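PDB 4H3D: 3-dehydroquinate dehydratase from Clostridium difficile, which catalyses the cis-dehydration of 3-dehydroquinate to 3-dehydroshikimate through an imine intermediate, the third step of the chorismate pathway to aromatic amino acids. Local coordinates for residues T84-V89 / S145-N150; S160-M165 / P173-M178. All blocks are in the same frame, centred on the assembly; numbering follows the deposited sequence.

Contact 1 (T84-V89 / S145-N150); sequences TFRSVV and SNHDFN. With SHL (5-hydroxy-6-methyl-4-oxo-4H-pyran-2-carboxylic acid), chain I; ACT (acetate ion), chain J.
An arginine and a histidine meet here almost face-on from the arginine's side: CE1 of His147 sits over the centre of the Arg86 guanidinium, 3.3 Å above its plane. The imidazole is not laid flat on it, since the two planes are tilted by 50°, and the closest approach is Arg86 NE to His147 CE1 at 3.4 Å. Thr84 CG2 lies against the opposite face, nearer the rim, so the guanidinium is sandwiched. Arg86 leaves the backbone with CG anti to N (chi1 -177°), then bends at chi2 and chi3, which turns a face of the guanidinium to His147. Salt bridges from NH1 to Glu120 and from NH2 to Asp118 fix its rotation; Asp118 also bonds Ser145 OG, which lies 3.4 Å from Arg86 NH1.

Both side chains then converge on one oxygen of the bound SHL. SHL OAC accepts from Arg86 NH2 at 3.2 Å on a bent path of 141°, and pairs with His147 NE2 at only 2.5 Å, where either partner could be the donor. On the far side of the imidazole, ND1 is hydrogen-bonded to Glu90, a second-shell carboxylate that probably steadies the ring's orientation. His147 is the proton donor/acceptor and Arg86 binds dehydroquinate: this is the active site at the C-terminal mouth of a TIM barrel, built from the end of strand 141-148 and the loop after strand 81-84, two strands away.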
ATOM      1  N   THR B  84      -0.779 -21.326  17.099  1.00 17.61           N
ATOM      2  CA  THR B  84      -1.924 -21.459  16.196  1.00 17.64           C
ATOM      3  C   THR B  84      -2.047 -22.851  15.577  1.00 16.87           C
ATOM      4  O   THR B  84      -1.175 -23.275  14.827  1.00 19.20           O
ATOM      5  CB  THR B  84      -1.837 -20.456  14.981  1.00 17.15           C
ATOM      6  OG1 THR B  84      -1.773 -19.096  15.457  1.00 20.90           O
ATOM      7  CG2 THR B  84      -3.084 -20.610  14.046  1.00 17.61           C
ATOM      8  N   PHE B  85      -3.133 -23.558  15.889  1.00 17.93           N
ATOM      9  CA  PHE B  85      -3.469 -24.782  15.152  1.00 18.41           C
ATOM     10  C   PHE B  85      -4.574 -24.350  14.192  1.00 19.32           C
ATOM     11  O   PHE B  85      -5.699 -24.077  14.619  1.00 18.47           O
ATOM     12  CB  PHE B  85      -3.980 -25.936  16.032  1.00 19.84           C
ATOM     13  CG  PHE B  85      -4.255 -27.211  15.236  1.00 18.68           C
ATOM     14  CD1 PHE B  85      -5.398 -27.341  14.473  1.00 18.58           C
ATOM     15  CD2 PHE B  85      -3.331 -28.236  15.214  1.00 24.57           C
ATOM     16  CE1 PHE B  85      -5.616 -28.491  13.711  1.00 20.14           C
ATOM     17  CE2 PHE B  85      -3.550 -29.369  14.471  1.00 22.74           C
ATOM     18  CZ  PHE B  85      -4.686 -29.495  13.723  1.00 24.14           C
ATOM     19  N   ARG B  86      -4.223 -24.214  12.910  1.00 19.45           N
ATOM     20  CA  ARG B  86      -5.161 -23.819  11.863  1.00 19.85           C
ATOM     21  C   ARG B  86      -5.863 -25.073  11.363  1.00 22.13           C
ATOM     22  O   ARG B  86      -5.215 -26.006  10.904  1.00 20.83           O
ATOM     23  CB  ARG B  86      -4.388 -23.125  10.724  1.00 19.44           C
ATOM     24  CG  ARG B  86      -5.247 -22.587   9.599  1.00 19.90           C
ATOM     25  CD  ARG B  86      -6.290 -21.534  10.061  1.00 18.66           C
ATOM     26  NE  ARG B  86      -5.684 -20.291  10.543  1.00 21.99           N
ATOM     27  CZ  ARG B  86      -5.832 -19.775  11.764  1.00 23.02           C
ATOM     28  NH1 ARG B  86      -6.613 -20.366  12.671  1.00 24.20           N
ATOM     29  NH2 ARG B  86      -5.233 -18.627  12.063  1.00 19.70           N
ATOM     30  N   SER B  87      -7.185 -25.117  11.484  1.00 23.03           N
ATOM     31  CA  SER B  87      -7.920 -26.308  11.085  1.00 26.37           C
ATOM     32  C   SER B  87      -8.034 -26.418   9.561  1.00 26.98           C
ATOM     33  O   SER B  87      -7.902 -25.426   8.821  1.00 22.70           O
ATOM     34  CB  SER B  87      -9.318 -26.335  11.738  1.00 26.84           C
ATOM     35  OG  SER B  87     -10.213 -25.493  11.038  1.00 35.84           O
ATOM     36  N   VAL B  88      -8.265 -27.639   9.105  1.00 29.58           N
ATOM     37  CA  VAL B  88      -8.387 -27.940   7.683  1.00 30.11           C
ATOM     38  C   VAL B  88      -9.429 -27.077   6.995  1.00 31.50           C
ATOM     39  O   VAL B  88      -9.197 -26.586   5.895  1.00 31.60           O
ATOM     40  CB  VAL B  88      -8.714 -29.435   7.460  1.00 31.11           C
ATOM     41  CG1 VAL B  88      -9.089 -29.707   5.994  1.00 32.50           C
ATOM     42  CG2 VAL B  88      -7.532 -30.314   7.904  1.00 29.12           C
ATOM     43  N   VAL B  89     -10.560 -26.848   7.654  1.00 30.87           N
ATOM     44  CA  VAL B  89     -11.630 -26.077   7.030  1.00 32.28           C
ATOM     45  C   VAL B  89     -11.220 -24.630   6.787  1.00 30.68           C
ATOM     46  O   VAL B  89     -11.792 -23.966   5.937  1.00 31.27           O
ATOM     47  CB  VAL B  89     -12.948 -26.123   7.848  1.00 33.87           C
ATOM     48  CG1 VAL B  89     -13.316 -27.557   8.154  1.00 38.31           C
ATOM     49  CG2 VAL B  89     -12.829 -25.316   9.122  1.00 32.94           C
ATOM     50  N   SER B 145     -10.158 -16.007  15.266  1.00 20.05           N
ATOM     51  CA  SER B 145     -10.029 -15.789  13.839  1.00 19.49           C
ATOM     52  C   SER B 145     -11.136 -16.396  13.003  1.00 18.84           C
ATOM     53  O   SER B 145     -11.820 -17.335  13.419  1.00 18.92           O
ATOM     54  CB  SER B 145      -8.682 -16.352  13.353  1.00 21.17           C
ATOM     55  OG  SER B 145      -8.638 -17.765  13.483  1.00 22.43           O
ATOM     56  N   ASN B 146     -11.295 -15.842  11.809  1.00 18.80           N
ATOM     57  CA  ASN B 146     -12.244 -16.342  10.810  1.00 19.67           C
ATOM     58  C   ASN B 146     -11.664 -16.100   9.423  1.00 18.96           C
ATOM     59  O   ASN B 146     -11.026 -15.061   9.169  1.00 19.19           O
ATOM     60  CB  ASN B 146     -13.594 -15.660  10.966  1.00 20.17           C
ATOM     61  CG  ASN B 146     -14.633 -16.143   9.958  1.00 22.38           C
ATOM     62  OD1 ASN B 146     -15.156 -15.345   9.179  1.00 25.07           O
ATOM     63  ND2 ASN B 146     -14.914 -17.436   9.951  1.00 22.55           N
ATOM     64  N   HIS B 147     -11.880 -17.055   8.528  1.00 20.98           N
ATOM     65  CA  HIS B 147     -11.370 -16.977   7.163  1.00 21.00           C
ATOM     66  C   HIS B 147     -12.427 -17.288   6.117  1.00 22.46           C
ATOM     67  O   HIS B 147     -13.340 -18.091   6.352  1.00 23.10           O
ATOM     68  CB  HIS B 147     -10.263 -17.998   6.980  1.00 23.60           C
ATOM     69  CG  HIS B 147      -9.177 -17.884   7.993  1.00 20.64           C
ATOM     70  ND1 HIS B 147      -9.306 -18.373   9.273  1.00 22.03           N
ATOM     71  CD2 HIS B 147      -7.934 -17.353   7.913  1.00 24.69           C
ATOM     72  CE1 HIS B 147      -8.196 -18.129   9.947  1.00 23.55           C
ATOM     73  NE2 HIS B 147      -7.347 -17.514   9.142  1.00 24.41           N
ATOM     74  N   ASP B 148     -12.325 -16.618   4.976  1.00 20.28           N
ATOM     75  CA  ASP B 148     -13.134 -16.960   3.846  1.00 22.03           C
ATOM     76  C   ASP B 148     -12.167 -16.985   2.688  1.00 22.98           C
ATOM     77  O   ASP B 148     -11.570 -15.946   2.333  1.00 22.62           O
ATOM     78  CB  ASP B 148     -14.276 -15.981   3.627  1.00 22.07           C
ATOM     79  CG  ASP B 148     -15.286 -16.484   2.598  1.00 27.76           C
ATOM     80  OD1 ASP B 148     -14.882 -17.131   1.592  1.00 27.21           O
ATOM     81  OD2 ASP B 148     -16.494 -16.229   2.800  1.00 32.81           O
ATOM     82  N   PHE B 149     -11.965 -18.171   2.125  1.00 21.32           N
ATOM     83  CA  PHE B 149     -11.043 -18.332   0.992  1.00 24.59           C
ATOM     84  C   PHE B 149     -11.666 -18.168  -0.387  1.00 25.87           C
ATOM     85  O   PHE B 149     -10.964 -18.260  -1.386  1.00 25.73           O
ATOM     86  CB  PHE B 149     -10.336 -19.681   1.077  1.00 25.87           C
ATOM     87  CG  PHE B 149      -9.345 -19.733   2.145  1.00 26.47           C
ATOM     88  CD1 PHE B 149      -9.714 -20.102   3.419  1.00 28.53           C
ATOM     89  CD2 PHE B 149      -8.029 -19.362   1.896  1.00 24.38           C
ATOM     90  CE1 PHE B 149      -8.773 -20.125   4.441  1.00 30.73           C
ATOM     91  CE2 PHE B 149      -7.089 -19.373   2.908  1.00 31.94           C
ATOM     92  CZ  PHE B 149      -7.459 -19.751   4.182  1.00 31.73           C
ATOM     93  N   ASN B 150     -12.962 -17.897  -0.443  1.00 26.35           N
ATOM     94  CA  ASN B 150     -13.663 -17.793  -1.736  1.00 28.12           C
ATOM     95  C   ASN B 150     -14.278 -16.436  -2.049  1.00 26.25           C
ATOM     96  O   ASN B 150     -14.536 -16.128  -3.202  1.00 27.02           O
ATOM     97  CB  ASN B 150     -14.772 -18.833  -1.776  1.00 29.54           C
ATOM     98  CG  ASN B 150     -14.250 -20.238  -1.571  1.00 35.23           C
ATOM     99  OD1 ASN B 150     -14.717 -20.955  -0.691  1.00 44.82           O
ATOM    100  ND2 ASN B 150     -13.252 -20.622  -2.357  1.00 44.07           N
TER
HETATM  101  OAD SHL I 302      -0.602 -13.994   6.019  1.00 37.96           O
HETATM  102  CAH SHL I 302      -1.545 -14.700   5.580  1.00 43.51           C
HETATM  103  OAA SHL I 302      -1.638 -14.967   4.356  1.00 41.03           O
HETATM  104  CAK SHL I 302      -2.524 -15.206   6.521  1.00 39.73           C
HETATM  105  OAG SHL I 302      -2.373 -14.864   7.907  1.00 36.68           O
HETATM  106  CAF SHL I 302      -3.193 -15.501   8.859  1.00 38.55           C
HETATM  107  CAL SHL I 302      -2.955 -15.277  10.175  1.00 38.12           C
HETATM  108  CAJ SHL I 302      -4.108 -16.382   8.401  1.00 40.48           C
HETATM  109  OAC SHL I 302      -4.885 -17.025   9.269  1.00 37.58           O
HETATM  110  CAI SHL I 302      -4.260 -16.625   7.065  1.00 39.11           C
HETATM  111  CAE SHL I 302      -3.488 -16.045   6.138  1.00 38.84           C
HETATM  112  OAB SHL I 302      -5.196 -17.465   6.649  1.00 38.37           O
HETATM  113  C   ACT J 303     -13.950 -21.366   2.250  1.00 39.75           C
HETATM  114  O   ACT J 303     -13.318 -20.496   2.919  1.00 36.54           O
HETATM  115  OXT ACT J 303     -15.022 -20.984   1.730  1.00 41.60           O
HETATM  116  CH3 ACT J 303     -13.457 -22.771   2.063  1.00 37.39           C

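Contact 2 (S160-M165 / P173-M178); sequences SRLCRM and PKIAVM. With SHL (5-hydroxy-6-methyl-4-oxo-4H-pyran-2-carboxylic acid), chain I.
The pyrrolidine ring of Pro173 is the one side-chain ring in this packing, and helix 160-165 meets it along its CB-CG side: Leu162 CD2 and Met165 SD both reach CB, at 3.8 Å and 3.7 Å, while CG lies near the Leu162 carbonyl oxygen. The rest of the interface is aliphatic. Met165 runs alongside Pro173, the two side chains heading opposite ways. Beyond CG the methionine is extended (chi2 166°), which carries its end past the proline to the strand backbone; there CE lies 3.2 Å from Lys174 O and SD 3.7 Å from Lys174 N.

Leu162 works differently. It uses a single branch, CD2, which lodges between Pro173 and Ile175 and touches Ile175 CG2 at 4.0 Å, the leucine and isoleucine side chains lying roughly perpendicular. One turn before Met165, the aliphatic part of Arg161 skirts the other branch of the isoleucine, with CD 4.2 Å from Ile175 CD1. Met195 of helix 182-199 packs on Leu162 from outside the pair. The short axes run nearly antiparallel, at 151° and 7.9 Å, as expected for the helix and second strand of a beta-alpha-beta unit in a TIM barrel.

Pro173 and Ile175 pack on the helix, whereas Lys174 between them points away from it, into the barrel and to the ligand. Its chain is fully extended and ends in a 1.4 Å covalent bond from NZ to SHL CAL, with Phe229 in a cation-pi contact. CAL is the carbon of the ligand's methyl substituent, so the adduct occupies the nitrogen that forms the Schiff base with dehydroquinate without itself being the ketone imine of the reaction.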
ATOM      1  N   SER B 160     -19.874  -7.401  11.564  1.00 27.44           N
ATOM      2  CA  SER B 160     -20.670  -8.243  12.466  1.00 28.65           C
ATOM      3  C   SER B 160     -19.828  -9.380  13.059  1.00 26.98           C
ATOM      4  O   SER B 160     -19.966  -9.713  14.242  1.00 25.77           O
ATOM      5  CB  SER B 160     -21.974  -8.784  11.788  1.00 31.83           C
ATOM      6  OG  SER B 160     -21.718  -9.811  10.825  1.00 37.93           O
ATOM      7  N   ARG B 161     -18.945  -9.959  12.255  1.00 23.70           N
ATOM      8  CA  ARG B 161     -18.084 -11.026  12.746  1.00 25.12           C
ATOM      9  C   ARG B 161     -17.051 -10.490  13.731  1.00 22.41           C
ATOM     10  O   ARG B 161     -16.819 -11.084  14.765  1.00 21.03           O
ATOM     11  CB  ARG B 161     -17.407 -11.753  11.600  1.00 24.15           C
ATOM     12  CG  ARG B 161     -18.396 -12.481  10.749  1.00 28.32           C
ATOM     13  CD  ARG B 161     -17.742 -13.382   9.764  1.00 28.01           C
ATOM     14  NE  ARG B 161     -18.707 -13.789   8.769  1.00 25.85           N
ATOM     15  CZ  ARG B 161     -18.421 -14.444   7.658  1.00 26.36           C
ATOM     16  NH1 ARG B 161     -17.180 -14.813   7.394  1.00 25.13           N
ATOM     17  NH2 ARG B 161     -19.391 -14.746   6.813  1.00 29.89           N
ATOM     18  N   LEU B 162     -16.450  -9.354  13.405  1.00 23.16           N
ATOM     19  CA  LEU B 162     -15.457  -8.743  14.304  1.00 23.56           C
ATOM     20  C   LEU B 162     -16.113  -8.356  15.643  1.00 23.05           C
ATOM     21  O   LEU B 162     -15.515  -8.542  16.709  1.00 22.77           O
ATOM     22  CB  LEU B 162     -14.792  -7.534  13.635  1.00 24.38           C
ATOM     23  CG  LEU B 162     -13.915  -7.844  12.413  1.00 22.70           C
ATOM     24  CD1 LEU B 162     -13.523  -6.550  11.665  1.00 23.43           C
ATOM     25  CD2 LEU B 162     -12.679  -8.662  12.825  1.00 24.37           C
ATOM     26  N   CYS B 163     -17.339  -7.817  15.588  1.00 23.85           N
ATOM     27  CA  CYS B 163     -18.085  -7.500  16.815  1.00 23.77           C
ATOM     28  C   CYS B 163     -18.373  -8.777  17.627  1.00 25.00           C
ATOM     29  O   CYS B 163     -18.265  -8.778  18.859  1.00 23.75           O
ATOM     30  CB  CYS B 163     -19.392  -6.773  16.505  1.00 25.83           C
ATOM     31  SG  CYS B 163     -19.157  -5.101  15.940  1.00 30.15           S
ATOM     32  N   ARG B 164     -18.722  -9.863  16.946  1.00 21.97           N
ATOM     33  CA  ARG B 164     -18.995 -11.117  17.649  1.00 23.37           C
ATOM     34  C   ARG B 164     -17.721 -11.618  18.376  1.00 22.11           C
ATOM     35  O   ARG B 164     -17.786 -12.135  19.528  1.00 22.45           O
ATOM     36  CB  ARG B 164     -19.541 -12.181  16.692  1.00 21.40           C
ATOM     37  CG  ARG B 164     -19.945 -13.503  17.366  1.00 25.89           C
ATOM     38  CD  ARG B 164     -20.983 -13.301  18.476  1.00 30.98           C
ATOM     39  NE  ARG B 164     -21.208 -14.526  19.233  1.00 34.76           N
ATOM     40  CZ  ARG B 164     -21.682 -14.572  20.477  1.00 38.43           C
ATOM     41  NH1 ARG B 164     -21.840 -15.745  21.077  1.00 40.37           N
ATOM     42  NH2 ARG B 164     -21.974 -13.454  21.140  1.00 40.55           N
ATOM     43  N   MET B 165     -16.573 -11.438  17.723  1.00 22.65           N
ATOM     44  CA  MET B 165     -15.290 -11.826  18.303  1.00 21.95           C
ATOM     45  C   MET B 165     -15.012 -11.015  19.567  1.00 24.36           C
ATOM     46  O   MET B 165     -14.503 -11.553  20.550  1.00 24.94           O
ATOM     47  CB  MET B 165     -14.176 -11.656  17.291  1.00 22.56           C
ATOM     48  CG  MET B 165     -14.252 -12.646  16.133  1.00 22.11           C
ATOM     49  SD  MET B 165     -13.174 -12.093  14.839  1.00 24.29           S
ATOM     50  CE  MET B 165     -13.270 -13.416  13.660  1.00 21.16           C
ATOM     51  N   PRO B 173      -9.579  -9.634  17.601  1.00 20.11           N
ATOM     52  CA  PRO B 173     -10.354 -10.190  16.503  1.00 18.95           C
ATOM     53  C   PRO B 173      -9.534 -10.199  15.221  1.00 20.22           C
ATOM     54  O   PRO B 173      -8.832  -9.221  14.931  1.00 19.56           O
ATOM     55  CB  PRO B 173     -11.504  -9.209  16.353  1.00 20.33           C
ATOM     56  CG  PRO B 173     -11.657  -8.575  17.660  1.00 22.61           C
ATOM     57  CD  PRO B 173     -10.271  -8.517  18.253  1.00 19.39           C
ATOM     58  N   LYS B 174      -9.628 -11.284  14.450  1.00 18.43           N
ATOM     59  CA  LYS B 174      -8.883 -11.395  13.214  1.00 17.88           C
ATOM     60  C   LYS B 174      -9.752 -11.935  12.105  1.00 19.27           C
ATOM     61  O   LYS B 174     -10.451 -12.939  12.291  1.00 18.54           O
ATOM     62  CB  LYS B 174      -7.695 -12.346  13.380  1.00 18.29           C
ATOM     63  CG  LYS B 174      -6.927 -12.629  12.056  1.00 17.63           C
ATOM     64  CD  LYS B 174      -5.821 -13.616  12.254  1.00 20.20           C
ATOM     65  CE  LYS B 174      -5.093 -13.879  10.939  1.00 22.82           C
ATOM     66  NZ  LYS B 174      -4.017 -14.909  11.084  1.00 27.52           N
ATOM     67  N   ILE B 175      -9.703 -11.287  10.950  1.00 18.67           N
ATOM     68  CA  ILE B 175     -10.428 -11.769   9.792  1.00 19.47           C
ATOM     69  C   ILE B 175      -9.592 -11.680   8.545  1.00 19.52           C
ATOM     70  O   ILE B 175      -8.877 -10.700   8.315  1.00 21.63           O
ATOM     71  CB  ILE B 175     -11.839 -11.105   9.604  1.00 21.71           C
ATOM     72  CG1 ILE B 175     -12.686 -11.956   8.654  1.00 25.16           C
ATOM     73  CG2 ILE B 175     -11.742  -9.667   9.112  1.00 20.80           C
ATOM     74  CD1 ILE B 175     -14.148 -11.575   8.620  1.00 23.25           C
ATOM     75  N   ALA B 176      -9.624 -12.757   7.777  1.00 17.81           N
ATOM     76  CA  ALA B 176      -8.903 -12.847   6.504  1.00 18.26           C
ATOM     77  C   ALA B 176      -9.913 -13.269   5.427  1.00 17.62           C
ATOM     78  O   ALA B 176     -10.605 -14.285   5.580  1.00 19.43           O
ATOM     79  CB  ALA B 176      -7.759 -13.858   6.599  1.00 17.28           C
ATOM     80  N   VAL B 177      -9.988 -12.500   4.347  1.00 18.01           N
ATOM     81  CA  VAL B 177     -10.961 -12.743   3.281  1.00 19.85           C
ATOM     82  C   VAL B 177     -10.288 -12.751   1.912  1.00 21.25           C
ATOM     83  O   VAL B 177      -9.174 -12.246   1.752  1.00 22.86           O
ATOM     84  CB  VAL B 177     -12.090 -11.692   3.313  1.00 19.90           C
ATOM     85  CG1 VAL B 177     -12.841 -11.777   4.660  1.00 20.94           C
ATOM     86  CG2 VAL B 177     -11.540 -10.272   3.084  1.00 19.79           C
ATOM     87  N   MET B 178     -10.967 -13.330   0.927  1.00 21.07           N
ATOM     88  CA  MET B 178     -10.408 -13.463  -0.410  1.00 21.31           C
ATOM     89  C   MET B 178     -11.116 -12.506  -1.379  1.00 21.69           C
ATOM     90  O   MET B 178     -12.332 -12.604  -1.570  1.00 22.83           O
ATOM     91  CB  MET B 178     -10.572 -14.905  -0.906  1.00 23.16           C
ATOM     92  CG  MET B 178      -9.931 -15.188  -2.286  1.00 23.72           C
ATOM     93  SD  MET B 178      -8.114 -15.036  -2.221  1.00 32.67           S
ATOM     94  CE  MET B 178      -7.658 -16.418  -1.178  1.00 27.91           C
TER
HETATM   95  OAD SHL I 302      -0.602 -13.994   6.019  1.00 37.96           O
HETATM   96  CAH SHL I 302      -1.545 -14.700   5.580  1.00 43.51           C
HETATM   97  OAA SHL I 302      -1.638 -14.967   4.356  1.00 41.03           O
HETATM   98  CAK SHL I 302      -2.524 -15.206   6.521  1.00 39.73           C
HETATM   99  OAG SHL I 302      -2.373 -14.864   7.907  1.00 36.68           O
HETATM  100  CAF SHL I 302      -3.193 -15.501   8.859  1.00 38.55           C
HETATM  101  CAL SHL I 302      -2.955 -15.277  10.175  1.00 38.12           C
HETATM  102  CAJ SHL I 302      -4.108 -16.382   8.401  1.00 40.48           C
HETATM  103  OAC SHL I 302      -4.885 -17.025   9.269  1.00 37.58           O
HETATM  104  CAI SHL I 302      -4.260 -16.625   7.065  1.00 39.11           C
HETATM  105  CAE SHL I 302      -3.488 -16.045   6.138  1.00 38.84           C
HETATM  106  OAB SHL I 302      -5.196 -17.465   6.649  1.00 38.37           O

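How the contacts relate
Contact 1 closes in sequence before contact 2 opens, yet their centres are just 12 Å apart because strands 141-148 and 172-177 are neighbours in the barrel. Asp148 N to Ala176 O, 3.0 Å, is a probable backbone hydrogen bond between them. Toward the outer helix, Arg161 NH1 probably bonds Asn146 OD1 at 2.8 Å, and Met165 CE packs 3.5 Å from Asn146 CB. Inside, the Lys174 side chain comes within about 4 Å of Arg86 and 5 Å of His147 at nearest atoms. Contact 1 thus supplies the acid-base and binding groups around SHL and contact 2 its covalent anchor; Arg217 and Gln240 add further hydrogen bonds to the ligand.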